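Local coordinates for protein putative acyl-CoA thioester hydrolase YbhC (Escherichia coli K-12, PDB 3GRH) that is a putative acyl-CoA thioesterase of the outer membrane, a lipoprotein of the pectinesterase family that neither binds pectin nor has pectinesterase activity, at residues E137-V142 against I237-I242; G165-G170 against Y175-C180; K367-A372 against R377-N382. All blocks are in the same frame, centred on the assembly; numbering follows the deposited sequence.

Contact 1: E137-V142 against I237-I242; sequences EKPIDV and INNVNI
Pro139 fits its ring against two asparagines, Asn239 and Asn241, on the outside of the beta-helix. The tight part is the proline itself. Its CG lies 3.4 Å from OD1 of Asn239 and equally near the backbone O of that residue. The ring and the Asn239 side chain cross at about a right angle. Asn239 sits at the corner where the chain leaves strand 235-238 and enters strand 240-243. Its CG stands anti to the backbone N (chi1 -164°), which brings the amide end nearer to the proline. Farther along the chain, CB of Pro139 rests 3.7 Å from ND2 of Asn241. The backbone N of Ile140 comes just as close to this ND2, but the two groups do not bond directly.

The looser side is closed by water. One water accepts from ND2 of Asn241 at 3.2 Å and, weakly, from N of Ile140. Another donates to O of Glu137 at 2.9 Å and takes a weak, longer bond from ND2 of Asn239. Within the loop, Asp141 OD2 accepts from N of Lys138, 2.9 Å away, a bond that spans the start of the 3-10 segment 139-141. Thr209 on strand 208-212 bonds both O of Pro139 and ND2 of Asn241. The direct contact is therefore van der Waals packing of proline CH groups on amides, and the polar links across it run through water and Thr209.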
loop_
_atom_site.group_PDB
_atom_site.type_symbol
_atom_site.label_atom_id
_atom_site.label_comp_id
_atom_site.label_asym_id
_atom_site.label_seq_id
_atom_site.Cartn_x
_atom_site.Cartn_y
_atom_site.Cartn_z
ATOM N N GLU A 137 -4.107 -18.693 14.267
ATOM C CA GLU A 137 -5.121 -19.285 13.319
ATOM C C GLU A 137 -5.596 -18.261 12.321
ATOM O O GLU A 137 -5.894 -18.603 11.159
ATOM C CB GLU A 137 -6.347 -19.925 14.030
ATOM C CG GLU A 137 -7.864 -20.152 13.205
ATOM C CD GLU A 137 -8.254 -21.391 12.219
ATOM O OE1 GLU A 137 -7.971 -22.625 12.467
ATOM O OE2 GLU A 137 -9.040 -21.148 11.177
ATOM N N LYS A 138 -5.633 -16.978 12.709
ATOM C CA LYS A 138 -6.022 -15.919 11.803
ATOM C C LYS A 138 -5.009 -14.776 11.836
ATOM O O LYS A 138 -4.316 -14.598 12.837
ATOM C CB LYS A 138 -7.364 -15.320 12.250
ATOM C CG LYS A 138 -8.529 -16.299 12.057
ATOM C CD LYS A 138 -9.852 -15.754 12.519
ATOM C CE LYS A 138 -10.922 -16.828 12.651
ATOM N NZ LYS A 138 -10.836 -17.619 13.936
ATOM N N PRO A 139 -5.024 -13.927 10.817
ATOM C CA PRO A 139 -4.088 -12.775 10.899
ATOM C C PRO A 139 -4.294 -11.838 12.042
ATOM O O PRO A 139 -3.321 -11.271 12.577
ATOM C CB PRO A 139 -4.281 -12.061 9.538
ATOM C CG PRO A 139 -4.826 -13.047 8.682
ATOM C CD PRO A 139 -5.644 -13.999 9.495
ATOM N N ILE A 140 -5.523 -11.777 12.562
ATOM C CA ILE A 140 -5.801 -10.896 13.700
ATOM C C ILE A 140 -5.160 -11.335 15.015
ATOM O O ILE A 140 -5.171 -10.638 16.036
ATOM C CB ILE A 140 -7.341 -10.685 13.820
ATOM C CG1 ILE A 140 -7.624 -9.464 14.723
ATOM C CG2 ILE A 140 -8.034 -11.953 14.275
ATOM C CD1 ILE A 140 -7.237 -8.063 14.087
ATOM N N ASP A 141 -4.684 -12.571 15.045
ATOM C CA ASP A 141 -4.086 -13.143 16.232
ATOM C C ASP A 141 -2.720 -12.584 16.573
ATOM O O ASP A 141 -2.355 -12.704 17.725
ATOM C CB ASP A 141 -4.105 -14.649 16.072
ATOM C CG ASP A 141 -5.578 -15.195 16.187
ATOM O OD1 ASP A 141 -6.393 -14.622 16.999
ATOM O OD2 ASP A 141 -5.971 -16.205 15.515
ATOM N N VAL A 142 -1.994 -11.982 15.596
ATOM C CA VAL A 142 -0.716 -11.352 15.849
ATOM C C VAL A 142 -0.959 -9.879 15.489
ATOM O O VAL A 142 -1.179 -9.583 14.321
ATOM C CB VAL A 142 0.400 -11.972 14.999
ATOM C CG1 VAL A 142 1.637 -11.051 15.012
ATOM C CG2 VAL A 142 0.684 -13.375 15.462
ATOM N N ILE A 237 3.240 -9.384 0.294
ATOM C CA ILE A 237 2.416 -9.275 1.525
ATOM C C ILE A 237 1.223 -10.175 1.275
ATOM O O ILE A 237 0.467 -9.940 0.287
ATOM C CB ILE A 237 1.973 -7.824 1.688
ATOM C CG1 ILE A 237 3.198 -6.987 2.011
ATOM C CG2 ILE A 237 0.981 -7.738 2.795
ATOM C CD1 ILE A 237 2.977 -5.522 1.856
ATOM N N ASN A 238 1.060 -11.235 2.087
ATOM C CA ASN A 238 0.031 -12.230 1.830
ATOM C C ASN A 238 -0.761 -12.490 3.101
ATOM O O ASN A 238 -0.198 -12.733 4.159
ATOM C CB ASN A 238 0.620 -13.539 1.300
ATOM C CG ASN A 238 -0.434 -14.567 1.100
ATOM O OD1 ASN A 238 -0.434 -15.647 1.763
ATOM N ND2 ASN A 238 -1.386 -14.249 0.243
ATOM N N ASN A 239 -2.080 -12.421 3.007
ATOM C CA ASN A 239 -2.961 -12.717 4.182
ATOM C C ASN A 239 -2.591 -11.884 5.362
ATOM O O ASN A 239 -2.341 -12.395 6.456
ATOM C CB ASN A 239 -2.920 -14.195 4.534
ATOM C CG ASN A 239 -4.050 -14.617 5.447
ATOM O OD1 ASN A 239 -5.135 -14.012 5.438
ATOM N ND2 ASN A 239 -3.766 -15.612 6.292
ATOM N N VAL A 240 -2.521 -10.569 5.147
ATOM C CA VAL A 240 -2.211 -9.566 6.190
ATOM C C VAL A 240 -3.387 -8.654 6.340
ATOM O O VAL A 240 -4.034 -8.296 5.356
ATOM C CB VAL A 240 -0.883 -8.839 5.877
ATOM C CG1 VAL A 240 -0.631 -7.567 6.747
ATOM C CG2 VAL A 240 0.272 -9.780 6.015
ATOM N N ASN A 241 -3.637 -8.165 7.548
ATOM C CA ASN A 241 -4.606 -7.088 7.761
ATOM C C ASN A 241 -3.811 -5.827 8.009
ATOM O O ASN A 241 -2.932 -5.829 8.868
ATOM C CB ASN A 241 -5.460 -7.309 9.029
ATOM C CG ASN A 241 -6.347 -8.509 8.950
ATOM O OD1 ASN A 241 -6.815 -8.906 7.915
ATOM N ND2 ASN A 241 -6.483 -9.194 10.084
ATOM N N ILE A 242 -4.100 -4.784 7.255
ATOM C CA ILE A 242 -3.475 -3.469 7.424
ATOM C C ILE A 242 -4.535 -2.468 7.782
ATOM O O ILE A 242 -5.442 -2.239 6.981
ATOM C CB ILE A 242 -2.723 -3.029 6.127
ATOM C CG1 ILE A 242 -1.867 -4.144 5.550
ATOM C CG2 ILE A 242 -1.883 -1.861 6.535
ATOM C CD1 ILE A 242 -1.354 -3.787 4.146
HETATM O O HOH W 1 -4.330 -17.720 8.941
HETATM O O HOH W 2 -8.099 -11.923 10.610
#

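Contact 2: G165-G170 against Y175-C180; sequences GKYMPG and YMYDSC
Tyr167 and Tyr177 make this contact alone, and both are buried. CB of Tyr167 lies over one face of the Tyr177 ring, 3.7 Å from CG and offset toward the rim. This is a CH-pi contact, with CB 4.0 Å from the ring centroid and 23° off the normal. The two rings are nearly parallel, at 12°, but slid apart. Their centroids are 5.1 Å apart, so they barely overlap. Along the shared border CD2 of Tyr167 meets CD1 of Tyr177 at 3.7 Å.

CG of Tyr177 is anti to its backbone N (chi1 177°), which carries the ring out from the helix to the loop. CG of Tyr167 lies beside its own backbone N, and its ring runs on past that of Tyr177. The Tyr167 hydroxyl is held farther out, by hydrogen bonds with Gln93 OE1 and Thr120 OG1. The backbone N of Tyr167 bonds Asn162 OD1, CG of Lys166 lies over one face of the Tyr167 ring, and that ring also stacks with Tyr122.

On the helix, Ser179 OG donates to O of Met176 at 2.7 Å, and Cys180 forms a disulfide with Cys192. The pair of tyrosines thus packs the loop 165-170 onto helix 174-181. Val161 of helix 154-161 touches both tyrosines, while Met176, Ser179 and Cys180 touch Trp197 of strand 196-198.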
loop_
_atom_site.group_PDB
_atom_site.type_symbol
_atom_site.label_atom_id
_atom_site.label_comp_id
_atom_site.label_asym_id
_atom_site.label_seq_id
_atom_site.Cartn_x
_atom_site.Cartn_y
_atom_site.Cartn_z
ATOM N N GLY A 165 16.310 2.923 24.552
ATOM C CA GLY A 165 17.389 2.661 23.594
ATOM C C GLY A 165 17.095 1.608 22.557
ATOM O O GLY A 165 17.992 0.932 22.092
ATOM N N LYS A 166 15.831 1.496 22.191
ATOM C CA LYS A 166 15.425 0.651 21.103
ATOM C C LYS A 166 16.234 0.929 19.839
ATOM O O LYS A 166 16.640 0.004 19.125
ATOM C CB LYS A 166 13.947 0.910 20.828
ATOM C CG LYS A 166 13.386 0.011 19.836
ATOM C CD LYS A 166 11.887 0.173 19.745
ATOM C CE LYS A 166 11.290 -0.783 18.687
ATOM N NZ LYS A 166 9.755 -0.798 18.795
ATOM N N TYR A 167 16.415 2.204 19.539
ATOM C CA TYR A 167 17.197 2.663 18.398
ATOM C C TYR A 167 18.339 3.479 18.949
ATOM O O TYR A 167 18.171 4.414 19.725
ATOM C CB TYR A 167 16.345 3.515 17.421
ATOM C CG TYR A 167 15.163 2.772 16.905
ATOM C CD1 TYR A 167 15.295 1.795 15.929
ATOM C CD2 TYR A 167 13.881 3.046 17.375
ATOM C CE1 TYR A 167 14.241 1.076 15.522
ATOM C CE2 TYR A 167 12.804 2.372 16.930
ATOM C CZ TYR A 167 12.961 1.373 15.981
ATOM O OH TYR A 167 11.901 0.625 15.554
ATOM N N MET A 168 19.542 3.054 18.571
ATOM C CA MET A 168 20.786 3.692 18.960
ATOM C C MET A 168 21.776 3.562 17.787
ATOM O O MET A 168 21.657 2.676 16.964
ATOM C CB MET A 168 21.443 2.981 20.143
ATOM C CG MET A 168 20.585 2.721 21.331
ATOM S SD MET A 168 21.596 2.191 22.700
ATOM C CE MET A 168 22.281 3.780 23.289
ATOM N N PRO A 169 22.733 4.466 17.674
ATOM C CA PRO A 169 23.734 4.336 16.666
ATOM C C PRO A 169 24.365 2.957 16.806
ATOM O O PRO A 169 24.625 2.457 17.900
ATOM C CB PRO A 169 24.732 5.427 17.017
ATOM C CG PRO A 169 23.986 6.381 17.769
ATOM C CD PRO A 169 22.948 5.655 18.505
ATOM N N GLY A 170 24.577 2.304 15.718
ATOM C CA GLY A 170 25.172 0.972 15.871
ATOM C C GLY A 170 24.176 -0.130 16.037
ATOM O O GLY A 170 24.560 -1.322 15.969
ATOM N N TYR A 175 19.779 4.364 10.710
ATOM C CA TYR A 175 19.701 5.371 9.671
ATOM C C TYR A 175 18.244 5.789 9.444
ATOM O O TYR A 175 17.962 6.945 9.077
ATOM C CB TYR A 175 20.385 4.894 8.407
ATOM C CG TYR A 175 19.611 3.923 7.580
ATOM C CD1 TYR A 175 18.820 4.362 6.537
ATOM C CD2 TYR A 175 19.757 2.564 7.768
ATOM C CE1 TYR A 175 18.072 3.467 5.802
ATOM C CE2 TYR A 175 19.050 1.632 6.987
ATOM C CZ TYR A 175 18.213 2.080 5.993
ATOM O OH TYR A 175 17.511 1.158 5.254
ATOM N N MET A 176 17.328 4.828 9.595
ATOM C CA MET A 176 15.865 5.059 9.437
ATOM C C MET A 176 15.341 5.966 10.559
ATOM O O MET A 176 14.748 7.030 10.316
ATOM C CB MET A 176 15.127 3.727 9.426
ATOM C CG MET A 176 15.457 2.930 8.192
ATOM S SD MET A 176 14.881 1.226 8.144
ATOM C CE MET A 176 13.142 1.490 7.839
ATOM N N TYR A 177 15.624 5.588 11.800
ATOM C CA TYR A 177 15.203 6.341 12.946
ATOM C C TYR A 177 15.789 7.715 12.901
ATOM O O TYR A 177 15.075 8.680 13.148
ATOM C CB TYR A 177 15.617 5.637 14.198
ATOM C CG TYR A 177 15.263 6.401 15.429
ATOM C CD1 TYR A 177 13.931 6.404 15.877
ATOM C CD2 TYR A 177 16.193 7.157 16.093
ATOM C CE1 TYR A 177 13.570 7.131 16.978
ATOM C CE2 TYR A 177 15.845 7.853 17.191
ATOM C CZ TYR A 177 14.536 7.828 17.640
ATOM O OH TYR A 177 14.264 8.617 18.787
ATOM N N ASP A 178 17.072 7.813 12.588
ATOM C CA ASP A 178 17.790 9.116 12.629
ATOM C C ASP A 178 17.272 10.099 11.597
ATOM O O ASP A 178 17.216 11.287 11.842
ATOM C CB ASP A 178 19.263 8.880 12.401
ATOM C CG ASP A 178 20.130 10.033 12.794
ATOM O OD1 ASP A 178 19.817 10.781 13.748
ATOM O OD2 ASP A 178 21.163 10.139 12.108
ATOM N N SER A 179 16.833 9.614 10.456
ATOM C CA SER A 179 16.238 10.500 9.440
ATOM C C SER A 179 14.975 11.208 9.903
ATOM O O SER A 179 14.620 12.308 9.415
ATOM C CB SER A 179 15.950 9.746 8.121
ATOM O OG SER A 179 14.883 8.804 8.226
ATOM N N CYS A 180 14.304 10.628 10.870
ATOM C CA CYS A 180 13.098 11.222 11.415
ATOM C C CYS A 180 13.405 12.046 12.674
ATOM O O CYS A 180 12.822 13.096 12.907
ATOM C CB CYS A 180 12.172 10.117 11.798
ATOM S SG CYS A 180 11.666 9.057 10.394
#

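Contact 3: K367-A372 against R377-N382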
loop_
_atom_site.group_PDB
_atom_site.type_symbol
_atom_site.label_atom_id
_atom_site.label_comp_id
_atom_site.label_asym_id
_atom_site.label_seq_id
_atom_site.Cartn_x
_atom_site.Cartn_y
_atom_site.Cartn_z
ATOM N N LYS A 367 -19.264 10.191 -9.478
ATOM C CA LYS A 367 -17.945 10.778 -9.471
ATOM C C LYS A 367 -17.021 9.928 -8.590
ATOM O O LYS A 367 -16.732 10.229 -7.445
ATOM C CB LYS A 367 -17.991 12.185 -8.945
ATOM C CG LYS A 367 -18.703 13.142 -9.819
ATOM C CD LYS A 367 -18.453 14.547 -9.354
ATOM C CE LYS A 367 -18.855 15.555 -10.423
ATOM N NZ LYS A 367 -19.751 14.951 -11.465
ATOM N N PRO A 368 -16.605 8.781 -9.100
ATOM C CA PRO A 368 -15.780 7.916 -8.298
ATOM C C PRO A 368 -14.360 8.378 -8.044
ATOM O O PRO A 368 -13.725 7.865 -7.168
ATOM C CB PRO A 368 -15.753 6.614 -9.121
ATOM C CG PRO A 368 -16.044 7.085 -10.494
ATOM C CD PRO A 368 -16.961 8.183 -10.398
ATOM N N TRP A 369 -13.882 9.335 -8.820
ATOM C CA TRP A 369 -12.560 9.870 -8.676
ATOM C C TRP A 369 -12.605 11.359 -8.351
ATOM O O TRP A 369 -13.277 12.171 -9.007
ATOM C CB TRP A 369 -11.780 9.649 -9.953
ATOM C CG TRP A 369 -11.748 8.273 -10.494
ATOM C CD1 TRP A 369 -12.380 7.836 -11.593
ATOM C CD2 TRP A 369 -10.989 7.139 -9.990
ATOM N NE1 TRP A 369 -12.065 6.493 -11.826
ATOM C CE2 TRP A 369 -11.218 6.081 -10.818
ATOM C CE3 TRP A 369 -10.103 6.976 -8.904
ATOM C CZ2 TRP A 369 -10.611 4.852 -10.615
ATOM C CZ3 TRP A 369 -9.521 5.772 -8.712
ATOM C CH2 TRP A 369 -9.767 4.743 -9.538
ATOM N N ALA A 370 -11.902 11.704 -7.294
ATOM C CA ALA A 370 -11.884 13.073 -6.765
ATOM C C ALA A 370 -10.766 13.926 -7.350
ATOM O O ALA A 370 -9.788 13.436 -7.915
ATOM C CB ALA A 370 -11.756 13.014 -5.242
ATOM N N ASP A 371 -10.860 15.232 -7.125
ATOM C CA ASP A 371 -9.747 16.098 -7.500
ATOM C C ASP A 371 -8.483 15.778 -6.712
ATOM O O ASP A 371 -8.539 15.191 -5.605
ATOM C CB ASP A 371 -10.095 17.531 -7.200
ATOM C CG ASP A 371 -11.322 18.005 -7.929
ATOM O OD1 ASP A 371 -11.880 17.288 -8.808
ATOM O OD2 ASP A 371 -11.770 19.151 -7.596
ATOM N N ALA A 372 -7.335 16.204 -7.232
ATOM C CA ALA A 372 -6.048 15.814 -6.609
ATOM C C ALA A 372 -5.801 16.469 -5.286
ATOM O O ALA A 372 -6.227 17.617 -5.055
ATOM C CB ALA A 372 -4.901 16.126 -7.527
ATOM N N ARG A 377 -5.880 19.796 -8.363
ATOM C CA ARG A 377 -6.061 19.654 -9.784
ATOM C C ARG A 377 -7.376 18.927 -10.072
ATOM O O ARG A 377 -7.595 17.810 -9.588
ATOM C CB ARG A 377 -4.918 18.868 -10.364
ATOM C CG ARG A 377 -5.119 18.563 -11.830
ATOM C CD ARG A 377 -3.938 17.863 -12.468
ATOM N NE ARG A 377 -3.458 16.644 -11.787
ATOM C CZ ARG A 377 -3.248 15.471 -12.359
ATOM N NH1 ARG A 377 -3.571 15.263 -13.632
ATOM N NH2 ARG A 377 -2.754 14.511 -11.624
ATOM N N PRO A 378 -8.281 19.548 -10.805
ATOM C CA PRO A 378 -9.577 18.917 -10.997
ATOM C C PRO A 378 -9.485 17.569 -11.682
ATOM O O PRO A 378 -8.668 17.396 -12.562
ATOM C CB PRO A 378 -10.311 19.925 -11.883
ATOM C CG PRO A 378 -9.686 21.207 -11.538
ATOM C CD PRO A 378 -8.249 20.923 -11.359
ATOM N N PHE A 379 -10.334 16.611 -11.291
ATOM C CA PHE A 379 -10.276 15.324 -11.939
ATOM C C PHE A 379 -10.680 15.490 -13.393
ATOM O O PHE A 379 -11.650 16.227 -13.690
ATOM C CB PHE A 379 -11.189 14.298 -11.321
ATOM C CG PHE A 379 -11.151 13.030 -12.045
ATOM C CD1 PHE A 379 -10.044 12.197 -11.916
ATOM C CD2 PHE A 379 -12.196 12.612 -12.860
ATOM C CE1 PHE A 379 -9.966 10.985 -12.604
ATOM C CE2 PHE A 379 -12.094 11.410 -13.572
ATOM C CZ PHE A 379 -10.997 10.592 -13.426
ATOM N N ALA A 380 -9.944 14.853 -14.296
ATOM C CA ALA A 380 -10.236 14.911 -15.743
ATOM C C ALA A 380 -10.008 13.587 -16.368
ATOM O O ALA A 380 -8.888 13.138 -16.488
ATOM C CB ALA A 380 -9.296 15.949 -16.417
ATOM N N GLY A 381 -11.075 12.916 -16.740
ATOM C CA GLY A 381 -10.990 11.616 -17.307
ATOM C C GLY A 381 -10.966 11.737 -18.810
ATOM O O GLY A 381 -11.697 12.541 -19.392
ATOM N N ASN A 382 -10.126 10.933 -19.448
ATOM C CA ASN A 382 -9.979 10.975 -20.906
ATOM C C ASN A 382 -10.825 9.928 -21.584
ATOM O O ASN A 382 -10.650 8.747 -21.381
ATOM C CB ASN A 382 -8.546 10.697 -21.291
ATOM C CG ASN A 382 -8.264 10.917 -22.741
ATOM O OD1 ASN A 382 -9.166 11.246 -23.592
ATOM N ND2 ASN A 382 -7.008 10.784 -23.065
#
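Ala372 meets Arg377, and Asp371 meets Phe379, in the two hydrogen bonds that tie strand 369-373 to the returning chain. Ala372 N donates to O of Arg377 at 2.9 Å, nearly straight at 172°. The carboxylate of Asp371 reaches further along the loop: its OD1 accepts from N of Phe379 at 3.0 Å. The donor meets this oxygen from above the carboxylate plane, 51° out of it. CG of Asp371 sits beside the backbone N, and this places OD1 next to the Pro378-Phe379 link, 3.6 Å from CA of Pro378.

The ring of the same Phe379 makes the aromatic contact. CB of Trp369 lies over one face of the Phe379 ring, a CH-pi contact 3.6 Å from the centroid. The five-membered ring of Trp369 is slid off the phenyl ring and tilted against it by 26°, so the two barely overlap. CD1 of Trp369 still reaches CZ of Phe379 at 3.6 Å.

There is also apolar packing, with CB of Ala372 3.9 Å from CB of Arg377. The charge of Arg377 is used elsewhere: NE makes a salt bridge with Asp343, and NH2 bonds Asn349. Ala370 points away from the returning chain, and its side chain comes within about 4 Å of that of Arg340, a substrate-binding residue by similarity. Strand 369-373 runs parallel to strand 337-342, and Leu338 of that strand touches Trp369. Met404 of strand 403-407 touches both Trp369 and Phe379, and Pro38 of strand 37-38 also packs on Phe379.

How the contacts relate
The three contacts are spread along the parallel beta-helix and do not touch. Centres lie about 28 Å apart for contacts 1 and 2, about 33 Å for 1 and 3, and about 40 Å for 2 and 3. Contact 2 falls within the 94 residues between the segments of contact 1; contact 3 comes later, across the chain's centre from both. Contact 1 joins different coils of the beta-helix. Contacts 2 and 3 are local, with four residues between their segments. Strands 240-243 of contact 1 and 369-373 of contact 3 belong to one series of parallel strands, possibly several beta-helix faces. Only contact 3 lies near the predicted nucleophile Asp280, about 8 Å between side chains.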